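Local coordinates for protein thermophilic dibenzothiophene desulfurization enzyme C (Paenibacillus sp. A11-2, PDB 5XDC) that probably oxidises dibenzothiophene to its sulfoxide and sulfone, using reduced FMN and molecular oxygen, in bacterial sulfur metabolism, at residues B[336-341]-B[406-411]; B[344-349]-B[393-398]. All coordinates share one frame; numbering follows the deposited sequence.

Both contacts lie along helix 331-363, in the helical C-terminal part of this acyl-CoA dehydrogenase-like chain, with their centres about 11 Å apart. Contact 1 packs an early turn of that helix against the loop that follows helix 391-404; contact 2 packs a later turn against helix 391-404 itself. Along the chain, contact 2 is nested within the loop that contact 1 closes: the chain turns back after helix 331-363, so helix 391-404 meets the later turn first and the loop after it then meets the earlier turn. The two meet directly, through V339 with V398, P408 with E397 and M338 with K394. Both lie near the C-terminal tail, which carries the FMN-binding Y413, and both reach the second subunit of the tetramer.

Contact 1: B[336-341]-B[406-411]; sequences QLMVQV and RFPTPS
With CG of F407 anti to the carbonyl carbon (chi1 -70°), the phenyl ring reaches the N-terminal part of the helix segment 336-341. Q336 has the same first torsion and is extended beyond CG, so that its side chain runs beside the ring and points the same way. Its CG lies 3.6 Å from F407 CE1, making the aliphatic part of the glutamine, rather than its amide, the touching surface. The amide plane is turned 43° from the ring plane. The backbone also takes part, Q336 N lying 3.4 Å from F407 CE1. Nearly one turn further along the helix, V339 places CG2 beside its own backbone N, and this methyl approaches the ring at its edge, 4.4 Å from F407 CD1.

The same methyl packs on the proline that follows: V339 CG2 is 3.8 Å from P408 CD, and the two side chains cross at about a right angle. The extended loop 406-411 passes obliquely along the side of helix 331-363, in the C-terminal domain of the acyl-CoA dehydrogenase fold, on its way to the FMN-binding Y413 near the chain end. At the next ring atom, M338 CG is 3.7 Å from P408 CG. Here CG of M338 is anti to the backbone N (chi1 -174°), and bends at the next two torsions carry the sulfur and terminal methyl off the loop. V339 and M338 thus meet adjacent atoms, CD and CG, of P408; all three residues are buried, whereas Q336 is exposed.

F407 also meets the ring of W401. Beyond the apolar patch, R406 forms a salt bridge with E291 of the second subunit, and S411 OG is hydrogen-bonded to Y413 N.

Contact 2: B[344-349]-B[393-398]; sequences AKIVAT and YKIREV
Apolar contact is centred on I346, whose CG1 lies anti to the carbonyl carbon (chi1 -69°), while the extended second torsion drives CD1 onto the backbone of helix 391-404. CD1 comes 3.6 Å from both K394 O and I395 N, over the peptide joining these residues. The same methyl meets I395 CG1 at 3.7 Å and V398 CG2 at 3.9 Å, and I346 CG1 packs 3.9 Å from K394 CB. The helix segments run roughly antiparallel, at 140°, with the axes of the two segments 9.8 Å apart at closest approach; this joins two helices of the C-terminal acyl-CoA dehydrogenase-type domain, where V398 packs on G300, and I395 on E301, of the second subunit.

Polar groups lie beside these apolar contacts. K394 bends at chi2 and chi4, bringing K394 NZ within 2.8 Å of E397 OE1 in a salt bridge that uses the syn lone pair of that oxygen; NZ also bonds Y413 O, tying the helix to an FMN-binding residue. The extended K345 sends NZ to D389 and Q252. The two ammonium groups, K345 NZ and K394 NZ, are 5.5 Å apart, a repulsion that the acidic partners probably offset. K345 O accepts from both T349 N and T349 OG1, the hydroxyl lying above the carbonyl plane.

Contact 1: B[336-341]-B[406-411]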
ATOM      1  N   GLN B 336     -20.105  15.550 -13.547  1.00 17.99           N
ATOM      2  CA  GLN B 336     -19.732  15.634 -12.138  1.00 21.36           C
ATOM      3  C   GLN B 336     -20.243  14.430 -11.368  1.00 21.87           C
ATOM      4  O   GLN B 336     -19.534  13.874 -10.524  1.00 18.70           O
ATOM      5  CB  GLN B 336     -20.276  16.910 -11.507  1.00 22.16           C
ATOM      6  CG  GLN B 336     -19.601  18.164 -12.009  1.00 31.37           C
ATOM      7  CD  GLN B 336     -20.226  19.416 -11.433  1.00 65.63           C
ATOM      8  OE1 GLN B 336     -21.050  19.346 -10.517  1.00 79.15           O
ATOM      9  NE2 GLN B 336     -19.841  20.572 -11.967  1.00 67.42           N
ATOM     10  N   LEU B 337     -21.476  14.002 -11.645  1.00 15.39           N
ATOM     11  CA  LEU B 337     -21.991  12.834 -10.952  1.00 16.52           C
ATOM     12  C   LEU B 337     -21.166  11.602 -11.290  1.00 12.96           C
ATOM     13  O   LEU B 337     -20.811  10.824 -10.397  1.00 15.29           O
ATOM     14  CB  LEU B 337     -23.456  12.610 -11.306  1.00 17.88           C
ATOM     15  CG  LEU B 337     -24.023  11.338 -10.681  1.00 14.38           C
ATOM     16  CD1 LEU B 337     -24.025  11.330  -9.166  1.00 14.88           C
ATOM     17  CD2 LEU B 337     -25.432  11.063 -11.215  1.00 18.16           C
ATOM     18  N   MET B 338     -20.842  11.412 -12.569  1.00 13.95           N
ATOM     19  CA  MET B 338     -20.066  10.240 -12.962  1.00 16.08           C
ATOM     20  C   MET B 338     -18.691  10.243 -12.300  1.00 18.92           C
ATOM     21  O   MET B 338     -18.189   9.194 -11.890  1.00 15.15           O
ATOM     22  CB  MET B 338     -19.931  10.177 -14.479  1.00 16.03           C
ATOM     23  CG  MET B 338     -19.249   8.903 -14.981  1.00 14.88           C
ATOM     24  SD  MET B 338     -20.211   7.400 -14.702  1.00 17.46           S
ATOM     25  CE  MET B 338     -19.106   6.484 -13.608  1.00 15.91           C
ATOM     26  N   VAL B 339     -18.064  11.414 -12.185  1.00 16.41           N
ATOM     27  CA  VAL B 339     -16.779  11.487 -11.489  1.00 15.96           C
ATOM     28  C   VAL B 339     -16.943  11.086 -10.026  1.00 17.37           C
ATOM     29  O   VAL B 339     -16.117  10.350  -9.474  1.00 16.68           O
ATOM     30  CB  VAL B 339     -16.174  12.897 -11.645  1.00 20.89           C
ATOM     31  CG1 VAL B 339     -14.956  13.079 -10.745  1.00 19.89           C
ATOM     32  CG2 VAL B 339     -15.788  13.133 -13.080  1.00 18.87           C
ATOM     33  N   GLN B 340     -17.995  11.578  -9.364  1.00 14.02           N
ATOM     34  CA  GLN B 340     -18.210  11.231  -7.963  1.00 14.19           C
ATOM     35  C   GLN B 340     -18.478   9.737  -7.796  1.00 12.44           C
ATOM     36  O   GLN B 340     -18.014   9.125  -6.829  1.00 13.37           O
ATOM     37  CB  GLN B 340     -19.368  12.038  -7.376  1.00 20.19           C
ATOM     38  CG  GLN B 340     -19.080  13.528  -7.134  1.00 21.65           C
ATOM     39  CD  GLN B 340     -18.013  13.803  -6.062  1.00 27.07           C
ATOM     40  OE1 GLN B 340     -18.073  13.287  -4.934  1.00 24.90           O
ATOM     41  NE2 GLN B 340     -17.037  14.637  -6.412  1.00 26.18           N
ATOM     42  N   VAL B 341     -19.244   9.142  -8.718  1.00 14.10           N
ATOM     43  CA  VAL B 341     -19.518   7.707  -8.673  1.00 14.09           C
ATOM     44  C   VAL B 341     -18.238   6.917  -8.915  1.00 11.53           C
ATOM     45  O   VAL B 341     -17.948   5.947  -8.208  1.00 12.69           O
ATOM     46  CB  VAL B 341     -20.602   7.335  -9.703  1.00 14.80           C
ATOM     47  CG1 VAL B 341     -20.697   5.816  -9.885  1.00 12.71           C
ATOM     48  CG2 VAL B 341     -21.955   7.902  -9.272  1.00 14.73           C
ATOM     49  N   ARG B 406     -11.779  17.500 -17.995  1.00 18.29           N
ATOM     50  CA  ARG B 406     -12.518  16.739 -18.995  1.00 19.49           C
ATOM     51  C   ARG B 406     -13.435  15.738 -18.301  1.00 20.40           C
ATOM     52  O   ARG B 406     -12.973  14.895 -17.524  1.00 17.09           O
ATOM     53  CB  ARG B 406     -11.575  16.006 -19.945  1.00 24.77           C
ATOM     54  CG  ARG B 406     -10.676  16.922 -20.736  1.00 29.79           C
ATOM     55  CD  ARG B 406     -10.197  16.240 -22.001  1.00 52.54           C
ATOM     56  NE  ARG B 406      -8.952  16.826 -22.500  1.00 57.13           N
ATOM     57  CZ  ARG B 406      -7.745  16.274 -22.387  1.00 55.38           C
ATOM     58  NH1 ARG B 406      -7.580  15.094 -21.798  1.00 40.92           N
ATOM     59  NH2 ARG B 406      -6.690  16.910 -22.880  1.00 66.32           N
ATOM     60  N   PHE B 407     -14.723  15.829 -18.573  1.00 18.39           N
ATOM     61  CA  PHE B 407     -15.622  14.828 -18.023  1.00 17.14           C
ATOM     62  C   PHE B 407     -15.494  13.516 -18.796  1.00 17.96           C
ATOM     63  O   PHE B 407     -15.070  13.501 -19.949  1.00 18.99           O
ATOM     64  CB  PHE B 407     -17.062  15.323 -18.071  1.00 20.24           C
ATOM     65  CG  PHE B 407     -17.342  16.446 -17.117  1.00 19.50           C
ATOM     66  CD1 PHE B 407     -17.275  16.247 -15.748  1.00 21.72           C
ATOM     67  CD2 PHE B 407     -17.655  17.708 -17.590  1.00 31.48           C
ATOM     68  CE1 PHE B 407     -17.524  17.269 -14.868  1.00 28.20           C
ATOM     69  CE2 PHE B 407     -17.905  18.744 -16.710  1.00 29.50           C
ATOM     70  CZ  PHE B 407     -17.844  18.528 -15.352  1.00 28.07           C
ATOM     71  N   PRO B 408     -15.803  12.382 -18.169  1.00 15.80           N
ATOM     72  CA  PRO B 408     -15.706  11.116 -18.904  1.00 19.29           C
ATOM     73  C   PRO B 408     -16.635  11.120 -20.110  1.00 21.55           C
ATOM     74  O   PRO B 408     -17.708  11.717 -20.091  1.00 20.94           O
ATOM     75  CB  PRO B 408     -16.116  10.055 -17.872  1.00 21.36           C
ATOM     76  CG  PRO B 408     -16.598  10.776 -16.674  1.00 25.57           C
ATOM     77  CD  PRO B 408     -16.116  12.195 -16.745  1.00 15.64           C
ATOM     78  N   THR B 409     -16.210  10.450 -21.164  1.00 18.29           N
ATOM     79  CA  THR B 409     -17.072  10.286 -22.335  1.00 23.08           C
ATOM     80  C   THR B 409     -18.183   9.301 -22.001  1.00 18.84           C
ATOM     81  O   THR B 409     -17.893   8.129 -21.721  1.00 18.18           O
ATOM     82  CB  THR B 409     -16.258   9.796 -23.524  1.00 26.14           C
ATOM     83  OG1 THR B 409     -15.237  10.752 -23.825  1.00 29.22           O
ATOM     84  CG2 THR B 409     -17.150   9.604 -24.762  1.00 25.88           C
ATOM     85  N   PRO B 410     -19.452   9.708 -22.017  1.00 17.81           N
ATOM     86  CA  PRO B 410     -20.515   8.770 -21.643  1.00 18.68           C
ATOM     87  C   PRO B 410     -20.530   7.542 -22.537  1.00 14.87           C
ATOM     88  O   PRO B 410     -20.348   7.621 -23.756  1.00 19.06           O
ATOM     89  CB  PRO B 410     -21.793   9.602 -21.802  1.00 19.53           C
ATOM     90  CG  PRO B 410     -21.338  10.991 -21.547  1.00 20.44           C
ATOM     91  CD  PRO B 410     -19.985  11.068 -22.213  1.00 22.45           C
ATOM     92  N   SER B 411     -20.779   6.399 -21.913  1.00 17.02           N
ATOM     93  CA  SER B 411     -20.771   5.113 -22.589  1.00 13.80           C
ATOM     94  C   SER B 411     -21.479   4.122 -21.676  1.00 13.07           C
ATOM     95  O   SER B 411     -22.049   4.498 -20.647  1.00 16.43           O
ATOM     96  CB  SER B 411     -19.334   4.678 -22.901  1.00 17.31           C
ATOM     97  OG  SER B 411     -18.747   4.138 -21.721  1.00 17.81           O
TER

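Contact 2: B[344-349]-B[393-398]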
ATOM      1  N   ALA B 344     -16.138   6.891  -5.794  1.00 12.37           N
ATOM      2  CA  ALA B 344     -16.647   5.951  -4.811  1.00 11.59           C
ATOM      3  C   ALA B 344     -16.357   4.511  -5.221  1.00 12.55           C
ATOM      4  O   ALA B 344     -15.980   3.681  -4.379  1.00 13.62           O
ATOM      5  CB  ALA B 344     -18.147   6.165  -4.616  1.00 12.79           C
ATOM      6  N   LYS B 345     -16.516   4.193  -6.513  1.00 12.11           N
ATOM      7  CA  LYS B 345     -16.255   2.832  -6.968  1.00 11.98           C
ATOM      8  C   LYS B 345     -14.789   2.458  -6.803  1.00 11.52           C
ATOM      9  O   LYS B 345     -14.475   1.320  -6.435  1.00 12.89           O
ATOM     10  CB  LYS B 345     -16.660   2.676  -8.425  1.00 13.12           C
ATOM     11  CG  LYS B 345     -16.734   1.228  -8.873  1.00 11.78           C
ATOM     12  CD  LYS B 345     -16.837   1.143 -10.362  1.00 15.28           C
ATOM     13  CE  LYS B 345     -16.954  -0.278 -10.806  1.00 15.43           C
ATOM     14  NZ  LYS B 345     -16.847  -0.371 -12.256  1.00 12.49           N
ATOM     15  N   ILE B 346     -13.881   3.388  -7.114  1.00 10.64           N
ATOM     16  CA  ILE B 346     -12.444   3.133  -6.982  1.00 10.67           C
ATOM     17  C   ILE B 346     -12.099   2.766  -5.542  1.00 10.50           C
ATOM     18  O   ILE B 346     -11.439   1.747  -5.272  1.00 13.23           O
ATOM     19  CB  ILE B 346     -11.645   4.357  -7.461  1.00 11.12           C
ATOM     20  CG1 ILE B 346     -11.775   4.536  -8.971  1.00 11.06           C
ATOM     21  CG2 ILE B 346     -10.165   4.238  -7.055  1.00 14.77           C
ATOM     22  CD1 ILE B 346     -11.419   5.925  -9.444  1.00 13.96           C
ATOM     23  N   VAL B 347     -12.549   3.590  -4.593  1.00 10.72           N
ATOM     24  CA  VAL B 347     -12.254   3.342  -3.188  1.00 10.79           C
ATOM     25  C   VAL B 347     -12.878   2.032  -2.727  1.00 12.58           C
ATOM     26  O   VAL B 347     -12.241   1.238  -2.017  1.00 12.41           O
ATOM     27  CB  VAL B 347     -12.726   4.542  -2.350  1.00 12.63           C
ATOM     28  CG1 VAL B 347     -12.622   4.235  -0.870  1.00 13.60           C
ATOM     29  CG2 VAL B 347     -11.919   5.772  -2.712  1.00 14.47           C
ATOM     30  N   ALA B 348     -14.135   1.780  -3.113  1.00 11.37           N
ATOM     31  CA  ALA B 348     -14.810   0.549  -2.708  1.00 11.04           C
ATOM     32  C   ALA B 348     -14.140  -0.687  -3.292  1.00 10.76           C
ATOM     33  O   ALA B 348     -14.054  -1.721  -2.614  1.00 11.33           O
ATOM     34  CB  ALA B 348     -16.268   0.586  -3.128  1.00 11.10           C
ATOM     35  N   THR B 349     -13.640  -0.589  -4.529  1.00 10.43           N
ATOM     36  CA  THR B 349     -12.960  -1.706  -5.178  1.00 11.34           C
ATOM     37  C   THR B 349     -11.679  -2.055  -4.432  1.00 12.56           C
ATOM     38  O   THR B 349     -11.466  -3.208  -4.049  1.00 13.87           O
ATOM     39  CB  THR B 349     -12.646  -1.365  -6.637  1.00 13.18           C
ATOM     40  OG1 THR B 349     -13.865  -1.218  -7.387  1.00 12.63           O
ATOM     41  CG2 THR B 349     -11.791  -2.460  -7.295  1.00 12.81           C
ATOM     42  N   TYR B 393      -9.249   2.329 -15.579  1.00 13.34           N
ATOM     43  CA  TYR B 393      -9.811   3.394 -16.407  1.00 13.54           C
ATOM     44  C   TYR B 393     -10.789   4.283 -15.646  1.00 10.61           C
ATOM     45  O   TYR B 393     -10.941   5.459 -16.010  1.00 14.08           O
ATOM     46  CB  TYR B 393     -10.423   2.806 -17.688  1.00 15.74           C
ATOM     47  CG  TYR B 393      -9.291   2.511 -18.635  1.00 17.69           C
ATOM     48  CD1 TYR B 393      -8.721   3.528 -19.396  1.00 22.51           C
ATOM     49  CD2 TYR B 393      -8.713   1.260 -18.681  1.00 17.07           C
ATOM     50  CE1 TYR B 393      -7.631   3.297 -20.208  1.00 22.19           C
ATOM     51  CE2 TYR B 393      -7.626   1.008 -19.493  1.00 19.63           C
ATOM     52  CZ  TYR B 393      -7.087   2.033 -20.257  1.00 27.43           C
ATOM     53  OH  TYR B 393      -5.997   1.802 -21.070  1.00 23.97           O
ATOM     54  N   LYS B 394     -11.403   3.792 -14.571  1.00 10.56           N
ATOM     55  CA  LYS B 394     -12.118   4.696 -13.673  1.00 11.07           C
ATOM     56  C   LYS B 394     -11.145   5.676 -13.035  1.00 12.16           C
ATOM     57  O   LYS B 394     -11.439   6.874 -12.922  1.00 12.20           O
ATOM     58  CB  LYS B 394     -12.876   3.908 -12.607  1.00 12.57           C
ATOM     59  CG  LYS B 394     -14.082   3.154 -13.148  1.00 14.01           C
ATOM     60  CD  LYS B 394     -15.260   4.100 -13.463  1.00 11.94           C
ATOM     61  CE  LYS B 394     -16.172   3.505 -14.538  1.00 12.17           C
ATOM     62  NZ  LYS B 394     -15.515   3.540 -15.870  1.00 13.20           N
ATOM     63  N   ILE B 395      -9.957   5.191 -12.662  1.00 11.55           N
ATOM     64  CA  ILE B 395      -8.923   6.062 -12.104  1.00 10.88           C
ATOM     65  C   ILE B 395      -8.488   7.096 -13.139  1.00 12.99           C
ATOM     66  O   ILE B 395      -8.391   8.296 -12.839  1.00 12.45           O
ATOM     67  CB  ILE B 395      -7.742   5.213 -11.581  1.00 11.69           C
ATOM     68  CG1 ILE B 395      -8.169   4.468 -10.311  1.00 14.09           C
ATOM     69  CG2 ILE B 395      -6.516   6.074 -11.339  1.00 12.62           C
ATOM     70  CD1 ILE B 395      -7.265   3.293  -9.937  1.00 14.90           C
ATOM     71  N   ARG B 396      -8.226   6.653 -14.380  1.00 12.16           N
ATOM     72  CA  ARG B 396      -7.858   7.591 -15.440  1.00 10.32           C
ATOM     73  C   ARG B 396      -8.947   8.636 -15.661  1.00 12.42           C
ATOM     74  O   ARG B 396      -8.647   9.814 -15.871  1.00 13.32           O
ATOM     75  CB  ARG B 396      -7.576   6.853 -16.754  1.00 14.25           C
ATOM     76  CG  ARG B 396      -6.988   7.766 -17.852  1.00 15.13           C
ATOM     77  CD  ARG B 396      -6.831   7.056 -19.193  1.00 19.21           C
ATOM     78  NE  ARG B 396      -6.061   7.864 -20.143  1.00 20.43           N
ATOM     79  CZ  ARG B 396      -6.548   8.902 -20.821  1.00 23.98           C
ATOM     80  NH1 ARG B 396      -7.813   9.276 -20.675  1.00 22.75           N
ATOM     81  NH2 ARG B 396      -5.767   9.574 -21.652  1.00 20.84           N
ATOM     82  N   GLU B 397     -10.210   8.220 -15.617  1.00 13.59           N
ATOM     83  CA  GLU B 397     -11.313   9.149 -15.830  1.00 12.99           C
ATOM     84  C   GLU B 397     -11.367  10.211 -14.736  1.00 13.87           C
ATOM     85  O   GLU B 397     -11.552  11.401 -15.020  1.00 15.51           O
ATOM     86  CB  GLU B 397     -12.621   8.363 -15.938  1.00 10.39           C
ATOM     87  CG  GLU B 397     -12.715   7.583 -17.255  1.00 15.21           C
ATOM     88  CD  GLU B 397     -13.607   6.333 -17.203  1.00 17.40           C
ATOM     89  OE1 GLU B 397     -14.286   6.066 -16.183  1.00 15.76           O
ATOM     90  OE2 GLU B 397     -13.607   5.610 -18.219  1.00 17.85           O
ATOM     91  N   VAL B 398     -11.194   9.814 -13.481  1.00 11.79           N
ATOM     92  CA  VAL B 398     -11.169  10.814 -12.419  1.00 10.66           C
ATOM     93  C   VAL B 398      -9.954  11.724 -12.574  1.00 14.56           C
ATOM     94  O   VAL B 398     -10.040  12.935 -12.351  1.00 13.42           O
ATOM     95  CB  VAL B 398     -11.209  10.132 -11.044  1.00 12.17           C
ATOM     96  CG1 VAL B 398     -11.078  11.150  -9.928  1.00 15.01           C
ATOM     97  CG2 VAL B 398     -12.520   9.344 -10.882  1.00 13.53           C
TER